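Local structure of Thiol:disulfide interchange protein DsbA (Pseudomonas aeruginosa, 4ZL8) at residues A[82-87]-A[122-127]; A[103-108]-A[112-117]; A[64-69]-A[136-141]. The protein probably introduces disulfide bonds into other proteins of the periplasm by handing over its own redox-active disulfide, as a thioredoxin-fold oxidoreductase of the DsbA subfamily. The protein carries 1 engineered substitution. All coordinates share one frame; numbering follows the deposited sequence.

Along the chain the three contacts lie one within another: interaction 3 joins 64-69 to 136-141, interaction 1 joins 82-87 to 122-127 in between, and interaction 2, 103-108 with 112-117, is innermost. The residues enclosed by interaction 3 contain helices but no strand, the helical insertion by which DsbA enlarges the thioredoxin fold. Interactions 1 and 2 have centres about 12 Å apart and touch where helices 108-116 and 122-129 pack, through the Lys122-Asp113 salt bridge and through Phe125 against Leu115. Interaction 3, whose centre is about 17 Å from that of interaction 1 and about 19 Å from that of interaction 2, reaches neither and lies next to the sheet.

Interaction 1: residues A[82-87]-A[122-127]; sequences ISMGVE and KEKFLS. Engineered in segment 82-87: Ile82 (natural residue Glu).
In the helical domain of DsbA, a Met-aromatic contact joins the C-terminal end of helix 70-84 to helix 122-129: Met84 reaches across to Phe125 and Lys124. The sulfur sits 5.4 Å from the centroid of the Phe125 ring and 74° off its normal, an oblique approach rather than a stack. It is in fact nearer the root of that residue, with Met84 SD 3.6 Å from Phe125 CA and 4.0 Å from Phe125 CB. The Met84 chain runs straight out through chi2 and bends at chi3 (74°), which turns the methyl along the neighbouring helix to Lys124, where Met84 CE meets Lys124 CG at 3.8 Å. The lysine is touched through CB and CG; its chain and that of Met84 run antiparallel past one another, and the ammonium group ends up well away from Met84. Just after Met84 the helix closes in a Schellman motif, with Gly85 at positive phi and its N bonded at 2.9 Å to the O of Ile82, an engineered residue; Val86 then takes the N-cap position of the next helix, 87-99. Phe125 is buried, and its side chain also packs on Thr80 of helix 70-84 and on Met111 and Leu115 of helix 108-116, while Met84 in turn touches Thr128.

Interaction 2: residues A[103-108]-A[112-117]; sequences KKLATP and ADFLAG
Residues 103-108 are irregular; 103-105 lie alongside the Phe114 turn of helix 108-116, and the chain enters that helix at Pro108, with Ala112 one turn on. Ala112 N donates to Pro108 O over 2.9 Å, the usual i to i+4 helix bond. Further back, Leu105 CA and Phe114 CA come within 7.8 Å, and the two side chains meet. Leu105 CD2 presses on the root of the aromatic, 3.6 Å from Phe114 CB, while Leu105 CD1 lies 4.1 Å from Phe114 CD2. With Phe114 CG anti to the backbone N (chi1 167°), CB and the near ring atoms CG, CD1 and CD2 come against Leu105 and Lys103 while the far end of the ring runs on past them. The Lys103 and Phe114 side chains run nearly perpendicular, and Lys103 CD lies obliquely to the ring, 3.8 Å from Phe114 CD1; the lysine is extended until chi4 (-71°), where it bends. Both Lys103 and Phe114 also touch Ala97 of helix 87-99, and buried Leu105 packs on Ile98 of that helix and on Met77 of helix 70-84. Thr107 is the N-cap: its OG1 bonds to Glu110 N, and Glu110 OE1 accepts from Ala106 N. A side-chain-capped helix start, whose preceding loop folds back on the helix through apolar side chains, thus makes the turn between helices 87-99 and 108-116 of the DsbA helical domain.

Interaction 3: residues A[64-69]-A[136-141]; sequences PALFGG and GQMEKA
This is a buried apolar contact at the boundary between the sheet and the helices, where the chain leaving edge strand 58-64 passes helix 132-148. Leu66 carries it, its CB pointing toward that helix. One methyl serves two neighbours: Leu66 CD1 is 3.7 Å from Ala141 CB and 3.8 Å from Met138 SD. The same carbon lies 3.2 Å from Met138 O, a close approach to the helix backbone. Leu66 CD2 meets the end of the methionine, 4.0 Å from Met138 CE. Bends at chi2 (-78°) and chi3 (-74°) curl the Met138 chain back, bringing its sulfur and methyl against both leucine methyls, with the two chains roughly perpendicular. Pro64 adds a looser touch, its O 4.3 Å from Ala141 CB. Helix 70-84 also borders the contact: Met138 packs on its Gln76 and Leu79, Pro64 on Phe78, and Leu66 on Asn72. Nearby, Ala65 pairs through its backbone with Phe33 of strand 27-33. The passage from edge strand 58-64, parallel to 27-33, into the inserted helices, with helix 132-148 packed beside it, is characteristic of the DsbA form of the thioredoxin fold.

Interaction 1: residues A[82-87]-A[122-127]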
loop_
_atom_site.group_PDB
_atom_site.type_symbol
_atom_site.label_atom_id
_atom_site.label_comp_id
_atom_site.label_asym_id
_atom_site.label_seq_id
_atom_site.Cartn_x
_atom_site.Cartn_y
_atom_site.Cartn_z
ATOM N N ILE A 82 -3.021 9.617 5.198
ATOM C CA ILE A 82 -1.667 9.987 4.774
ATOM C C ILE A 82 -1.487 11.506 4.693
ATOM O O ILE A 82 -0.528 12.059 5.228
ATOM C CB ILE A 82 -1.321 9.350 3.409
ATOM C CG1 ILE A 82 -1.163 7.840 3.544
ATOM C CG2 ILE A 82 -0.057 9.965 2.835
ATOM C CD1 ILE A 82 0.032 7.403 4.336
ATOM N N SER A 83 -2.429 12.199 4.063
ATOM C CA SER A 83 -2.344 13.649 3.937
ATOM C C SER A 83 -2.309 14.320 5.301
ATOM O O SER A 83 -1.575 15.307 5.520
ATOM C CB SER A 83 -3.558 14.160 3.153
ATOM O OG SER A 83 -3.657 15.575 3.173
ATOM N N MET A 84 -3.090 13.796 6.230
ATOM C CA MET A 84 -3.139 14.339 7.585
ATOM C C MET A 84 -1.917 13.983 8.426
ATOM O O MET A 84 -1.743 14.532 9.510
ATOM C CB MET A 84 -4.378 13.848 8.313
ATOM C CG MET A 84 -5.655 14.437 7.792
ATOM S SD MET A 84 -7.108 13.842 8.658
ATOM C CE MET A 84 -6.975 14.711 10.220
ATOM N N GLY A 85 -1.091 13.062 7.935
ATOM C CA GLY A 85 0.120 12.665 8.631
ATOM C C GLY A 85 -0.126 11.687 9.767
ATOM O O GLY A 85 0.737 11.555 10.636
ATOM N N VAL A 86 -1.274 11.008 9.757
ATOM C CA VAL A 86 -1.669 10.146 10.871
ATOM C C VAL A 86 -1.902 8.681 10.494
ATOM O O VAL A 86 -2.275 7.885 11.357
ATOM C CB VAL A 86 -2.954 10.661 11.555
ATOM C CG1 VAL A 86 -2.748 12.081 12.051
ATOM C CG2 VAL A 86 -4.137 10.572 10.612
ATOM N N GLU A 87 -1.695 8.294 9.239
ATOM C CA GLU A 87 -2.046 6.925 8.860
ATOM C C GLU A 87 -1.261 5.917 9.664
ATOM O O GLU A 87 -1.832 4.920 10.101
ATOM C CB GLU A 87 -1.869 6.666 7.361
ATOM C CG GLU A 87 -2.705 5.496 6.824
ATOM C CD GLU A 87 -2.065 4.138 7.027
ATOM O OE1 GLU A 87 -0.835 4.051 7.173
ATOM O OE2 GLU A 87 -2.839 3.141 7.006
ATOM N N LYS A 122 -12.032 15.270 13.455
ATOM C CA LYS A 122 -13.116 14.876 12.553
ATOM C C LYS A 122 -13.343 15.933 11.469
ATOM O O LYS A 122 -13.532 15.591 10.301
ATOM C CB LYS A 122 -14.424 14.604 13.323
ATOM C CG LYS A 122 -15.682 14.549 12.445
ATOM C CD LYS A 122 -16.894 13.963 13.187
ATOM C CE LYS A 122 -18.077 13.785 12.237
ATOM N NZ LYS A 122 -19.316 13.361 12.959
ATOM N N GLU A 123 -13.329 17.202 11.855
ATOM C CA GLU A 123 -13.573 18.265 10.876
ATOM C C GLU A 123 -12.443 18.305 9.847
ATOM O O GLU A 123 -12.679 18.491 8.652
ATOM C CB GLU A 123 -13.745 19.624 11.561
ATOM C CG GLU A 123 -15.096 19.799 12.252
ATOM C CD GLU A 123 -16.273 19.340 11.389
ATOM O OE1 GLU A 123 -16.411 19.839 10.251
ATOM O OE2 GLU A 123 -17.053 18.471 11.846
ATOM N N LYS A 124 -11.205 18.124 10.288
ATOM C CA LYS A 124 -10.089 18.083 9.345
ATOM C C LYS A 124 -10.122 16.819 8.484
ATOM O O LYS A 124 -9.830 16.867 7.289
ATOM C CB LYS A 124 -8.746 18.196 10.072
ATOM C CG LYS A 124 -7.545 18.294 9.144
ATOM C CD LYS A 124 -7.536 19.602 8.392
ATOM C CE LYS A 124 -6.305 19.754 7.508
ATOM N NZ LYS A 124 -6.303 21.068 6.793
ATOM N N PHE A 125 -10.503 15.686 9.065
ATOM C CA PHE A 125 -10.647 14.485 8.267
ATOM C C PHE A 125 -11.678 14.699 7.151
ATOM O O PHE A 125 -11.409 14.397 5.994
ATOM C CB PHE A 125 -11.060 13.275 9.119
ATOM C CG PHE A 125 -11.265 12.040 8.294
ATOM C CD1 PHE A 125 -10.191 11.231 7.956
ATOM C CD2 PHE A 125 -12.506 11.726 7.782
ATOM C CE1 PHE A 125 -10.367 10.116 7.166
ATOM C CE2 PHE A 125 -12.681 10.600 6.981
ATOM C CZ PHE A 125 -11.620 9.806 6.677
ATOM N N LEU A 126 -12.855 15.194 7.500
ATOM C CA LEU A 126 -13.905 15.379 6.509
ATOM C C LEU A 126 -13.498 16.394 5.435
ATOM O O LEU A 126 -13.723 16.144 4.250
ATOM C CB LEU A 126 -15.212 15.770 7.194
ATOM C CG LEU A 126 -15.824 14.655 8.061
ATOM C CD1 LEU A 126 -16.981 15.188 8.842
ATOM C CD2 LEU A 126 -16.274 13.478 7.208
ATOM N N SER A 127 -12.918 17.529 5.821
ATOM C CA SER A 127 -12.480 18.539 4.857
ATOM C C SER A 127 -11.413 17.969 3.928
ATOM O O SER A 127 -11.425 18.213 2.717
ATOM C CB SER A 127 -11.933 19.765 5.583
ATOM O OG SER A 127 -11.479 20.753 4.669
#

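Interaction 2: residues A[103-108]-A[112-117]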
loop_
_atom_site.group_PDB
_atom_site.type_symbol
_atom_site.label_atom_id
_atom_site.label_comp_id
_atom_site.label_asym_id
_atom_site.label_seq_id
_atom_site.Cartn_x
_atom_site.Cartn_y
_atom_site.Cartn_z
ATOM N N LYS A 103 -16.667 -3.279 11.804
ATOM C CA LYS A 103 -17.003 -1.936 11.367
ATOM C C LYS A 103 -16.821 -1.839 9.856
ATOM O O LYS A 103 -15.817 -2.303 9.311
ATOM C CB LYS A 103 -16.147 -0.897 12.095
ATOM C CG LYS A 103 -16.426 -0.887 13.593
ATOM C CD LYS A 103 -15.593 0.122 14.337
ATOM C CE LYS A 103 -15.907 0.105 15.830
ATOM N NZ LYS A 103 -17.242 0.665 16.130
ATOM N N LYS A 104 -17.809 -1.271 9.168
ATOM C CA LYS A 104 -17.738 -1.175 7.717
ATOM C C LYS A 104 -16.910 -0.010 7.209
ATOM O O LYS A 104 -16.295 -0.102 6.147
ATOM C CB LYS A 104 -19.147 -1.092 7.135
ATOM C CG LYS A 104 -20.057 -2.232 7.551
ATOM C CD LYS A 104 -19.517 -3.605 7.156
ATOM C CE LYS A 104 -20.506 -4.718 7.509
ATOM N NZ LYS A 104 -20.010 -6.059 7.093
ATOM N N LEU A 105 -16.880 1.078 7.975
ATOM C CA LEU A 105 -16.168 2.300 7.600
ATOM C C LEU A 105 -16.451 2.669 6.143
ATOM O O LEU A 105 -15.539 2.881 5.357
ATOM C CB LEU A 105 -14.657 2.164 7.861
ATOM C CG LEU A 105 -14.292 1.809 9.313
ATOM C CD1 LEU A 105 -12.792 1.777 9.479
ATOM C CD2 LEU A 105 -14.911 2.768 10.339
ATOM N N ALA A 106 -17.744 2.783 5.834
ATOM C CA ALA A 106 -18.215 2.785 4.443
ATOM C C ALA A 106 -18.624 4.154 3.938
ATOM O O ALA A 106 -18.883 4.317 2.745
ATOM C CB ALA A 106 -19.362 1.806 4.268
ATOM N N THR A 107 -18.688 5.131 4.839
ATOM C CA THR A 107 -18.972 6.512 4.465
ATOM C C THR A 107 -18.045 7.400 5.254
ATOM O O THR A 107 -17.553 6.991 6.299
ATOM C CB THR A 107 -20.394 6.927 4.829
ATOM O OG1 THR A 107 -20.564 6.892 6.256
ATOM C CG2 THR A 107 -21.429 6.016 4.180
ATOM N N PRO A 108 -17.793 8.627 4.776
ATOM C CA PRO A 108 -16.882 9.484 5.541
ATOM C C PRO A 108 -17.415 9.841 6.934
ATOM O O PRO A 108 -16.593 10.004 7.820
ATOM C CB PRO A 108 -16.688 10.721 4.636
ATOM C CG PRO A 108 -17.727 10.614 3.560
ATOM C CD PRO A 108 -18.157 9.197 3.465
ATOM N N ALA A 112 -15.094 9.151 10.107
ATOM C CA ALA A 112 -14.687 10.231 10.991
ATOM C C ALA A 112 -15.049 9.901 12.430
ATOM O O ALA A 112 -14.300 10.191 13.354
ATOM C CB ALA A 112 -15.342 11.530 10.568
ATOM N N ASP A 113 -16.223 9.318 12.638
ATOM C CA ASP A 113 -16.674 8.984 13.977
ATOM C C ASP A 113 -15.753 7.934 14.605
ATOM O O ASP A 113 -15.357 8.049 15.764
ATOM C CB ASP A 113 -18.121 8.499 13.939
ATOM C CG ASP A 113 -19.102 9.626 13.711
ATOM O OD1 ASP A 113 -18.688 10.801 13.823
ATOM O OD2 ASP A 113 -20.286 9.341 13.425
ATOM N N PHE A 114 -15.401 6.918 13.835
ATOM C CA PHE A 114 -14.465 5.915 14.319
ATOM C C PHE A 114 -13.101 6.539 14.600
ATOM O O PHE A 114 -12.502 6.299 15.659
ATOM C CB PHE A 114 -14.296 4.784 13.302
ATOM C CG PHE A 114 -13.118 3.898 13.597
ATOM C CD1 PHE A 114 -13.151 3.029 14.658
ATOM C CD2 PHE A 114 -11.961 3.980 12.850
ATOM C CE1 PHE A 114 -12.051 2.248 14.956
ATOM C CE2 PHE A 114 -10.865 3.190 13.154
ATOM C CZ PHE A 114 -10.915 2.337 14.192
ATOM N N LEU A 115 -12.597 7.299 13.645
ATOM C CA LEU A 115 -11.247 7.839 13.727
ATOM C C LEU A 115 -11.122 8.864 14.849
ATOM O O LEU A 115 -10.056 8.998 15.441
ATOM C CB LEU A 115 -10.835 8.416 12.382
ATOM C CG LEU A 115 -10.640 7.379 11.273
ATOM C CD1 LEU A 115 -10.604 8.095 9.935
ATOM C CD2 LEU A 115 -9.372 6.539 11.522
ATOM N N ALA A 116 -12.209 9.561 15.185
ATOM C CA ALA A 116 -12.208 10.476 16.317
ATOM C C ALA A 116 -11.830 9.737 17.596
ATOM O O ALA A 116 -11.138 10.271 18.474
ATOM C CB ALA A 116 -13.583 11.156 16.472
ATOM N N GLY A 117 -12.311 8.508 17.733
ATOM C CA GLY A 117 -11.983 7.681 18.872
ATOM C C GLY A 117 -10.504 7.356 18.971
ATOM O O GLY A 117 -10.018 6.978 20.044
#

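Interaction 3: residues A[64-69]-A[136-141]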
loop_
_atom_site.group_PDB
_atom_site.type_symbol
_atom_site.label_atom_id
_atom_site.label_comp_id
_atom_site.label_asym_id
_atom_site.label_seq_id
_atom_site.Cartn_x
_atom_site.Cartn_y
_atom_site.Cartn_z
ATOM N N PRO A 64 -3.239 2.197 -2.042
ATOM C CA PRO A 64 -4.538 1.528 -2.067
ATOM C C PRO A 64 -4.933 1.187 -3.481
ATOM O O PRO A 64 -4.766 2.010 -4.375
ATOM C CB PRO A 64 -5.473 2.584 -1.498
ATOM C CG PRO A 64 -4.882 3.866 -1.954
ATOM C CD PRO A 64 -3.381 3.650 -1.900
ATOM N N ALA A 65 -5.465 -0.014 -3.686
ATOM C CA ALA A 65 -5.982 -0.450 -4.975
ATOM C C ALA A 65 -7.396 0.098 -5.089
ATOM O O ALA A 65 -8.276 -0.216 -4.280
ATOM C CB ALA A 65 -5.966 -1.960 -5.072
ATOM N N LEU A 66 -7.592 0.977 -6.066
ATOM C CA LEU A 66 -8.859 1.671 -6.251
ATOM C C LEU A 66 -9.637 0.969 -7.356
ATOM O O LEU A 66 -9.777 1.491 -8.476
ATOM C CB LEU A 66 -8.616 3.148 -6.577
ATOM C CG LEU A 66 -7.749 3.868 -5.549
ATOM C CD1 LEU A 66 -7.454 5.281 -6.033
ATOM C CD2 LEU A 66 -8.396 3.895 -4.176
ATOM N N PHE A 67 -10.153 -0.203 -7.017
ATOM C CA PHE A 67 -10.759 -1.114 -7.986
ATOM C C PHE A 67 -12.280 -1.028 -7.953
ATOM O O PHE A 67 -12.976 -1.952 -8.391
ATOM C CB PHE A 67 -10.297 -2.544 -7.713
ATOM C CG PHE A 67 -8.851 -2.786 -8.050
ATOM C CD1 PHE A 67 -8.075 -1.768 -8.591
ATOM C CD2 PHE A 67 -8.266 -4.020 -7.833
ATOM C CE1 PHE A 67 -6.753 -1.976 -8.908
ATOM C CE2 PHE A 67 -6.933 -4.227 -8.151
ATOM C CZ PHE A 67 -6.183 -3.208 -8.687
ATOM N N GLY A 68 -12.791 0.070 -7.423
ATOM C CA GLY A 68 -14.218 0.325 -7.427
ATOM C C GLY A 68 -14.922 0.173 -6.091
ATOM O O GLY A 68 -14.483 -0.541 -5.199
ATOM N N GLY A 69 -16.058 0.849 -5.965
ATOM C CA GLY A 69 -16.927 0.680 -4.809
ATOM C C GLY A 69 -16.235 0.920 -3.489
ATOM O O GLY A 69 -15.533 1.910 -3.308
ATOM N N GLY A 136 -6.900 14.468 -6.649
ATOM C CA GLY A 136 -5.665 14.261 -7.383
ATOM C C GLY A 136 -4.897 13.038 -6.929
ATOM O O GLY A 136 -4.400 12.272 -7.753
ATOM N N GLN A 137 -4.796 12.832 -5.622
ATOM C CA GLN A 137 -4.113 11.663 -5.109
ATOM C C GLN A 137 -4.815 10.375 -5.531
ATOM O O GLN A 137 -4.158 9.379 -5.827
ATOM C CB GLN A 137 -3.943 11.730 -3.585
ATOM C CG GLN A 137 -3.049 12.884 -3.134
ATOM C CD GLN A 137 -1.645 12.735 -3.657
ATOM O OE1 GLN A 137 -1.055 11.662 -3.568
ATOM N NE2 GLN A 137 -1.106 13.811 -4.217
ATOM N N MET A 138 -6.145 10.373 -5.511
ATOM C CA MET A 138 -6.920 9.214 -5.937
ATOM C C MET A 138 -6.597 8.904 -7.395
ATOM O O MET A 138 -6.365 7.750 -7.774
ATOM C CB MET A 138 -8.427 9.475 -5.753
ATOM C CG MET A 138 -8.840 9.488 -4.302
ATOM S SD MET A 138 -8.994 7.841 -3.614
ATOM C CE MET A 138 -10.518 7.304 -4.393
ATOM N N GLU A 139 -6.589 9.923 -8.243
ATOM C CA GLU A 139 -6.317 9.691 -9.656
ATOM C C GLU A 139 -4.911 9.125 -9.856
ATOM O O GLU A 139 -4.674 8.232 -10.675
ATOM C CB GLU A 139 -6.517 10.980 -10.475
ATOM C CG GLU A 139 -6.226 10.833 -11.968
ATOM C CD GLU A 139 -7.270 10.048 -12.722
ATOM O OE1 GLU A 139 -8.250 9.594 -12.098
ATOM O OE2 GLU A 139 -7.115 9.910 -13.949
ATOM N N LYS A 140 -3.948 9.684 -9.128
ATOM C CA LYS A 140 -2.581 9.192 -9.245
ATOM C C LYS A 140 -2.467 7.745 -8.819
ATOM O O LYS A 140 -1.778 6.963 -9.474
ATOM C CB LYS A 140 -1.648 10.074 -8.429
ATOM C CG LYS A 140 -1.417 11.403 -9.117
ATOM C CD LYS A 140 -0.513 12.351 -8.333
ATOM C CE LYS A 140 -0.281 13.666 -9.078
ATOM N NZ LYS A 140 0.448 14.661 -8.222
ATOM N N ALA A 141 -3.160 7.371 -7.756
ATOM C CA ALA A 141 -3.120 5.985 -7.300
ATOM C C ALA A 141 -3.742 5.054 -8.319
ATOM O O ALA A 141 -3.250 3.943 -8.544
ATOM C CB ALA A 141 -3.786 5.854 -5.951
#